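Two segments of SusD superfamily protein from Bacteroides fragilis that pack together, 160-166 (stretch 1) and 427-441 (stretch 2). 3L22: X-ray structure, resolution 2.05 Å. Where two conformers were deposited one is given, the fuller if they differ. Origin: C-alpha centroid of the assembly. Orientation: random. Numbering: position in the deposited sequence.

Stretch 1 160-166: NNNMPRS
Stretch 2 427-441: PIPQVELLLNKDINK

How does stretch 2 begin, and what does its first part give to stretch 1? Ile 428 is extended in backbone (phi/psi -57/127) and points its CB toward stretch 1, with both chi angles m; its CD1 lies over one face of the Arg 165 guanidinium, 3.6 Å from NE. Pro 429 occupies the N-cap position, right before a helix that starts at Gln 430, where Leu 433 N donates to Pro 429 O (3.1 Å). Glu 432 (t, p) scarcely touches stretch 1, but its OE2 accepts from Asn 436 ND2 at 2.8 Å and so helps to fix the side chain on which the contact turns.

Where does stretch 1 first meet the chain? It runs beside Leu 435, whose O lies 3.3 Å from Asn 161 CB. Asn 161 (phi/psi -64/-31, chi1 m) points toward stretch 2. Water 1 links the two residues, accepting from Asn 161 ND2 at 2.5 Å and donating to Leu 435 O at 3.0 Å.

What holds the register? Asn 436 does, its CA 4.4 Å from that of Asn 162. With chi1 t and chi2 -9°, its amide reads the backbone of Met 163, a selenomethionine of extended conformation (-162/132): Met 163 N donates to Asn 436 OD1 (2.9 Å, 169°), and Asn 436 ND2 donates to Met 163 O (2.7 Å, 161°). One side-chain amide thus satisfies both polar backbone atoms of a residue whose own CB points away. Next door, Lys 437 N donates to Asn 162 OD1 (2.8 Å, 164°), which the m rotamer of Asn 162 brings nearer, while the Lys 437 side chain leads away.

How does the chain turn after that? Asn 436 to Ile 439 form a type I turn, with Asp 438 N donating to Asn 436 OD1 (3.0 Å). Asp 438 (m) points toward stretch 1, its CB 3.7 Å from Met 163 N, and its O receives a CA-H...O contact from Pro 164 CA at 3.4 Å.

What closes the contact? The CA of Ile 439 is 4.8 Å from that of Pro 164; its CB points away, yet its t, p side chain brings CD1 to 3.6 Å from Arg 165 CG, and Arg 165 CD lies 3.3 Å from Ile 439 O. A second type I turn runs from Asp 438 to Lys 441, and Lys 441 NZ forms a salt bridge with Asp 438 OD1 (3.2 Å). Water 2 accepts from Arg 165 N at 3.0 Å and lies 2.7 Å from the terminal Lys 441 O.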

ATOM      1  N   ASN A 160       0.357   7.078  29.072  1.00 40.34           N
ATOM      2  CA  ASN A 160      -0.451   5.959  28.512  1.00 39.34           C
ATOM      3  C   ASN A 160       0.240   4.986  27.563  1.00 37.34           C
ATOM      4  O   ASN A 160      -0.415   4.405  26.688  1.00 37.92           O
ATOM      5  CB  ASN A 160      -1.699   6.532  27.817  1.00 39.95           C
ATOM      6  CG  ASN A 160      -2.634   7.230  28.801  1.00 42.30           C
ATOM      7  OD1 ASN A 160      -2.889   8.437  28.703  1.00 45.92           O
ATOM      8  ND2 ASN A 160      -3.115   6.474  29.782  1.00 43.90           N
ATOM      9  N   ASN A 161       1.530   4.750  27.757  1.00 34.74           N
ATOM     10  CA  ASN A 161       2.232   3.750  26.942  1.00 33.20           C
ATOM     11  C   ASN A 161       1.745   2.305  27.126  1.00 30.54           C
ATOM     12  O   ASN A 161       1.812   1.505  26.180  1.00 29.34           O
ATOM     13  CB  ASN A 161       3.743   3.797  27.203  1.00 33.96           C
ATOM     14  CG  ASN A 161       4.403   5.094  26.713  1.00 35.60           C
ATOM     15  OD1 ASN A 161       3.926   5.761  25.790  1.00 37.34           O
ATOM     16  ND2 ASN A 161       5.525   5.437  27.334  1.00 37.88           N
ATOM     17  N   ASN A 162       1.263   1.963  28.324  1.00 27.59           N
ATOM     18  CA  ASN A 162       0.794   0.602  28.570  1.00 25.95           C
ATOM     19  C   ASN A 162      -0.566   0.359  27.907  1.00 24.04           C
ATOM     20  O   ASN A 162      -1.548   1.014  28.232  1.00 22.78           O
ATOM     21  CB  ASN A 162       0.740   0.288  30.063  1.00 25.74           C
ATOM     22  CG  ASN A 162       2.109   0.354  30.734  1.00 26.90           C
ATOM     23  OD1 ASN A 162       3.154   0.182  30.113  1.00 28.04           O
ATOM     24  ND2 ASN A 162       2.093   0.591  32.023  1.00 29.66           N
HETATM   25  N   MSE A 163      -0.601  -0.565  26.951  1.00 22.35           N
HETATM   26  CA  MSE A 163      -1.826  -0.901  26.237  1.00 21.25           C
HETATM   27  C   MSE A 163      -1.699  -2.259  25.546  1.00 20.48           C
HETATM   28  O   MSE A 163      -0.716  -2.502  24.838  1.00 19.09           O
HETATM   29  CB  MSE A 163      -2.162   0.147  25.171  1.00 21.83           C
HETATM   30  CG  MSE A 163      -3.577   0.027  24.676  1.00 22.12           C
HETATM   31 SE   MSE A 163      -3.981   1.318  23.316  0.75 27.35          SE
HETATM   32  CE  MSE A 163      -4.203   2.890  24.435  1.00 22.16           C
ATOM     33  N   PRO A 164      -2.708  -3.134  25.711  1.00 19.45           N
ATOM     34  CA  PRO A 164      -2.654  -4.383  24.993  1.00 18.51           C
ATOM     35  C   PRO A 164      -2.870  -4.197  23.508  1.00 17.88           C
ATOM     36  O   PRO A 164      -3.374  -3.156  23.055  1.00 16.54           O
ATOM     37  CB  PRO A 164      -3.808  -5.209  25.585  1.00 18.86           C
ATOM     38  CG  PRO A 164      -4.451  -4.387  26.606  1.00 19.11           C
ATOM     39  CD  PRO A 164      -3.930  -3.011  26.523  1.00 19.81           C
ATOM     40  N   ARG A 165      -2.480  -5.238  22.770  1.00 17.18           N
ATOM     41  CA  ARG A 165      -2.670  -5.296  21.337  0.60 17.06           C
ATOM     42  C   ARG A 165      -4.144  -5.611  21.064  1.00 16.90           C
ATOM     43  O   ARG A 165      -4.719  -6.445  21.740  1.00 16.94           O
ATOM     44  CB  ARG A 165      -1.770  -6.380  20.730  0.60 17.26           C
ATOM     45  CG  ARG A 165      -0.271  -6.210  21.048  0.60 16.99           C
ATOM     46  CD  ARG A 165       0.533  -7.487  20.766  0.60 16.08           C
ATOM     47  NE  ARG A 165       0.622  -7.725  19.323  0.60 15.68           N
ATOM     48  CZ  ARG A 165       1.162  -8.802  18.749  0.60 13.09           C
ATOM     49  NH1 ARG A 165       1.689  -9.749  19.513  0.60 12.39           N
ATOM     50  NH2 ARG A 165       1.178  -8.912  17.401  0.60  7.99           N
ATOM     51  N   SER A 166      -4.745  -4.916  20.095  1.00 15.98           N
ATOM     52  CA  SER A 166      -6.037  -5.306  19.552  1.00 15.31           C
ATOM     53  C   SER A 166      -5.839  -6.407  18.528  1.00 15.25           C
ATOM     54  O   SER A 166      -4.712  -6.628  18.068  1.00 14.96           O
ATOM     55  CB  SER A 166      -6.699  -4.109  18.888  1.00 15.48           C
ATOM     56  OG  SER A 166      -7.127  -3.214  19.892  1.00 14.29           O
ATOM     57  N   PRO A 427       7.698  -9.269  14.382  1.00 14.04           N
ATOM     58  CA  PRO A 427       7.398  -9.226  15.803  1.00 14.61           C
ATOM     59  C   PRO A 427       7.274  -7.773  16.269  1.00 14.45           C
ATOM     60  O   PRO A 427       7.840  -6.867  15.647  1.00 14.72           O
ATOM     61  CB  PRO A 427       8.624  -9.890  16.426  1.00 15.21           C
ATOM     62  CG  PRO A 427       9.764  -9.461  15.486  1.00 15.58           C
ATOM     63  CD  PRO A 427       9.139  -9.476  14.121  1.00 14.70           C
ATOM     64  N   ILE A 428       6.543  -7.556  17.361  1.00 14.77           N
ATOM     65  CA  ILE A 428       6.440  -6.251  17.967  1.00 15.02           C
ATOM     66  C   ILE A 428       7.860  -5.776  18.314  1.00 14.84           C
ATOM     67  O   ILE A 428       8.591  -6.515  18.946  1.00 13.47           O
ATOM     68  CB  ILE A 428       5.571  -6.252  19.248  1.00 15.88           C
ATOM     69  CG1 ILE A 428       4.124  -6.704  18.950  1.00 16.01           C
ATOM     70  CG2 ILE A 428       5.610  -4.848  19.886  1.00 15.24           C
ATOM     71  CD1 ILE A 428       3.385  -5.901  17.870  1.00 12.04           C
ATOM     72  N   PRO A 429       8.262  -4.555  17.862  1.00 14.20           N
ATOM     73  CA  PRO A 429       9.676  -4.180  17.991  1.00 14.75           C
ATOM     74  C   PRO A 429      10.101  -3.802  19.381  1.00 13.88           C
ATOM     75  O   PRO A 429       9.279  -3.385  20.185  1.00 13.88           O
ATOM     76  CB  PRO A 429       9.815  -2.947  17.077  1.00 14.93           C
ATOM     77  CG  PRO A 429       8.432  -2.387  17.052  1.00 15.42           C
ATOM     78  CD  PRO A 429       7.544  -3.607  17.007  1.00 14.92           C
ATOM     79  N   GLN A 430      11.398  -3.901  19.627  1.00 14.20           N
ATOM     80  CA  GLN A 430      11.990  -3.503  20.913  1.00 14.79           C
ATOM     81  C   GLN A 430      11.620  -2.079  21.361  1.00 14.60           C
ATOM     82  O   GLN A 430      11.442  -1.862  22.559  1.00 13.86           O
ATOM     83  CB  GLN A 430      13.517  -3.638  20.857  1.00 14.64           C
ATOM     84  CG  GLN A 430      14.296  -3.283  22.146  1.00 16.91           C
ATOM     85  CD  GLN A 430      14.012  -4.225  23.328  1.00 21.41           C
ATOM     86  OE1 GLN A 430      13.213  -5.175  23.237  1.00 22.62           O
ATOM     87  NE2 GLN A 430      14.691  -3.967  24.446  1.00 21.23           N
ATOM     88  N   VAL A 431      11.496  -1.129  20.423  1.00 15.04           N
ATOM     89  CA  VAL A 431      11.108   0.241  20.813  1.00 15.80           C
ATOM     90  C   VAL A 431       9.789   0.244  21.587  1.00 16.11           C
ATOM     91  O   VAL A 431       9.662   0.932  22.580  1.00 17.15           O
ATOM     92  CB  VAL A 431      11.027   1.236  19.622  1.00 16.19           C
ATOM     93  CG1 VAL A 431      12.400   1.524  19.101  1.00 17.36           C
ATOM     94  CG2 VAL A 431      10.108   0.725  18.507  1.00 12.99           C
ATOM     95  N   GLU A 432       8.829  -0.569  21.165  1.00 16.27           N
ATOM     96  CA  GLU A 432       7.570  -0.695  21.882  1.00 16.21           C
ATOM     97  C   GLU A 432       7.725  -1.503  23.175  1.00 16.74           C
ATOM     98  O   GLU A 432       7.188  -1.113  24.238  1.00 17.02           O
ATOM     99  CB  GLU A 432       6.523  -1.343  20.967  1.00 15.79           C
ATOM    100  CG  GLU A 432       5.116  -1.501  21.546  1.00 16.00           C
ATOM    101  CD  GLU A 432       4.340  -0.193  21.726  1.00 17.89           C
ATOM    102  OE1 GLU A 432       4.791   0.861  21.254  1.00 17.19           O
ATOM    103  OE2 GLU A 432       3.249  -0.240  22.331  1.00 17.54           O
ATOM    104  N   LEU A 433       8.456  -2.614  23.107  1.00 17.37           N
ATOM    105  CA  LEU A 433       8.563  -3.524  24.251  1.00 17.68           C
ATOM    106  C   LEU A 433       9.167  -2.839  25.474  1.00 18.81           C
ATOM    107  O   LEU A 433       8.789  -3.158  26.599  1.00 19.10           O
ATOM    108  CB  LEU A 433       9.381  -4.771  23.890  1.00 17.69           C
ATOM    109  CG  LEU A 433       8.856  -5.731  22.801  1.00 15.74           C
ATOM    110  CD1 LEU A 433       9.861  -6.887  22.706  1.00 13.49           C
ATOM    111  CD2 LEU A 433       7.449  -6.237  23.112  1.00 11.07           C
ATOM    112  N   LEU A 434      10.072  -1.885  25.252  1.00 19.81           N
ATOM    113  CA  LEU A 434      10.681  -1.112  26.334  1.00 21.04           C
ATOM    114  C   LEU A 434       9.671  -0.235  27.076  1.00 21.75           C
ATOM    115  O   LEU A 434       9.762  -0.102  28.273  1.00 22.29           O
ATOM    116  CB  LEU A 434      11.845  -0.245  25.812  1.00 21.20           C
ATOM    117  CG  LEU A 434      13.152  -0.984  25.430  1.00 22.43           C
ATOM    118  CD1 LEU A 434      14.070  -0.092  24.580  1.00 22.34           C
ATOM    119  CD2 LEU A 434      13.898  -1.499  26.677  1.00 22.00           C
ATOM    120  N   LEU A 435       8.698   0.319  26.363  1.00 22.72           N
ATOM    121  CA  LEU A 435       7.746   1.285  26.925  1.00 23.35           C
ATOM    122  C   LEU A 435       6.379   0.712  27.290  1.00 23.09           C
ATOM    123  O   LEU A 435       5.686   1.319  28.102  1.00 23.98           O
ATOM    124  CB  LEU A 435       7.490   2.404  25.910  1.00 23.75           C
ATOM    125  CG  LEU A 435       8.682   3.265  25.512  1.00 25.15           C
ATOM    126  CD1 LEU A 435       8.253   4.189  24.374  1.00 26.96           C
ATOM    127  CD2 LEU A 435       9.216   4.042  26.707  1.00 25.01           C
ATOM    128  N   ASN A 436       5.963  -0.398  26.678  1.00 21.68           N
ATOM    129  CA  ASN A 436       4.602  -0.903  26.855  1.00 21.22           C
ATOM    130  C   ASN A 436       4.603  -2.205  27.668  1.00 22.32           C
ATOM    131  O   ASN A 436       4.826  -3.284  27.128  1.00 21.31           O
ATOM    132  CB  ASN A 436       3.957  -1.081  25.473  1.00 20.42           C
ATOM    133  CG  ASN A 436       2.495  -1.540  25.537  1.00 19.65           C
ATOM    134  OD1 ASN A 436       1.977  -1.893  26.610  1.00 16.28           O
ATOM    135  ND2 ASN A 436       1.810  -1.528  24.365  1.00 15.86           N
ATOM    136  N   LYS A 437       4.309  -2.113  28.962  1.00 23.70           N
ATOM    137  CA  LYS A 437       4.334  -3.307  29.825  1.00 25.42           C
ATOM    138  C   LYS A 437       3.154  -4.210  29.625  1.00 25.32           C
ATOM    139  O   LYS A 437       3.204  -5.334  30.100  1.00 25.89           O
ATOM    140  CB  LYS A 437       4.379  -2.953  31.321  1.00 26.22           C
ATOM    141  CG  LYS A 437       5.409  -1.891  31.721  1.00 30.74           C
ATOM    142  CD  LYS A 437       6.809  -2.160  31.116  1.00 35.91           C
ATOM    143  CE  LYS A 437       7.823  -1.056  31.509  1.00 38.72           C
ATOM    144  NZ  LYS A 437       9.171  -1.648  31.757  1.00 40.70           N
ATOM    145  N   ASP A 438       2.093  -3.732  28.974  1.00 25.43           N
ATOM    146  CA  ASP A 438       0.905  -4.545  28.705  1.00 26.26           C
ATOM    147  C   ASP A 438       0.881  -5.115  27.294  1.00 26.93           C
ATOM    148  O   ASP A 438      -0.147  -5.626  26.867  1.00 26.61           O
ATOM    149  CB  ASP A 438      -0.384  -3.735  28.926  1.00 26.37           C
ATOM    150  CG  ASP A 438      -0.563  -3.275  30.361  1.00 27.49           C
ATOM    151  OD1 ASP A 438       0.149  -3.769  31.263  1.00 28.64           O
ATOM    152  OD2 ASP A 438      -1.434  -2.399  30.589  1.00 32.00           O
ATOM    153  N   ILE A 439       2.007  -5.082  26.583  1.00 28.09           N
ATOM    154  CA  ILE A 439       2.020  -5.455  25.169  1.00 28.86           C
ATOM    155  C   ILE A 439       1.537  -6.897  24.988  1.00 30.75           C
ATOM    156  O   ILE A 439       0.844  -7.204  24.022  1.00 30.11           O
ATOM    157  CB  ILE A 439       3.430  -5.244  24.525  1.00 28.23           C
ATOM    158  CG1 ILE A 439       3.374  -5.304  22.988  1.00 26.22           C
ATOM    159  CG2 ILE A 439       4.439  -6.262  25.071  1.00 28.67           C
ATOM    160  CD1 ILE A 439       2.468  -4.279  22.343  1.00 19.72           C
ATOM    161  N   ASN A 440       1.872  -7.764  25.937  1.00 32.81           N
ATOM    162  CA  ASN A 440       1.453  -9.161  25.860  1.00 34.98           C
ATOM    163  C   ASN A 440       0.192  -9.505  26.657  1.00 36.05           C
ATOM    164  O   ASN A 440      -0.114 -10.681  26.797  1.00 36.95           O
ATOM    165  CB  ASN A 440       2.627 -10.084  26.254  1.00 35.38           C
ATOM    166  CG  ASN A 440       3.804  -9.942  25.308  1.00 37.48           C
ATOM    167  OD1 ASN A 440       3.626  -9.884  24.077  1.00 42.21           O
ATOM    168  ND2 ASN A 440       5.008  -9.846  25.865  1.00 39.26           N
ATOM    169  N   LYS A 441      -0.548  -8.512  27.155  1.00 36.98           N
ATOM    170  CA  LYS A 441      -1.756  -8.790  27.956  1.00 37.83           C
ATOM    171  C   LYS A 441      -3.014  -8.936  27.088  1.00 38.29           C
ATOM    172  O   LYS A 441      -2.961  -8.980  25.850  1.00 38.46           O
ATOM    173  CB  LYS A 441      -1.921  -7.762  29.095  1.00 37.77           C
ATOM    174  CG  LYS A 441      -1.186  -8.228  30.343  1.00 39.82           C
ATOM    175  CD  LYS A 441      -0.880  -7.123  31.334  1.00 42.27           C
ATOM    176  CE  LYS A 441       0.167  -7.578  32.351  1.00 42.28           C
ATOM    177  NZ  LYS A 441       0.732  -6.389  33.034  1.00 44.74           N
ATOM    178  OXT LYS A 441      -4.125  -9.087  27.600  1.00 39.21           O
TER
HETATM  179  O   HOH W   1       6.317   4.011  29.264  1.00 44.00           O
HETATM  180  O   HOH W   2      -1.547  -7.850  23.857  1.00 24.25           O
HETATM  181  O   HOH W   3      -4.519  -8.698  23.363  1.00 35.23           O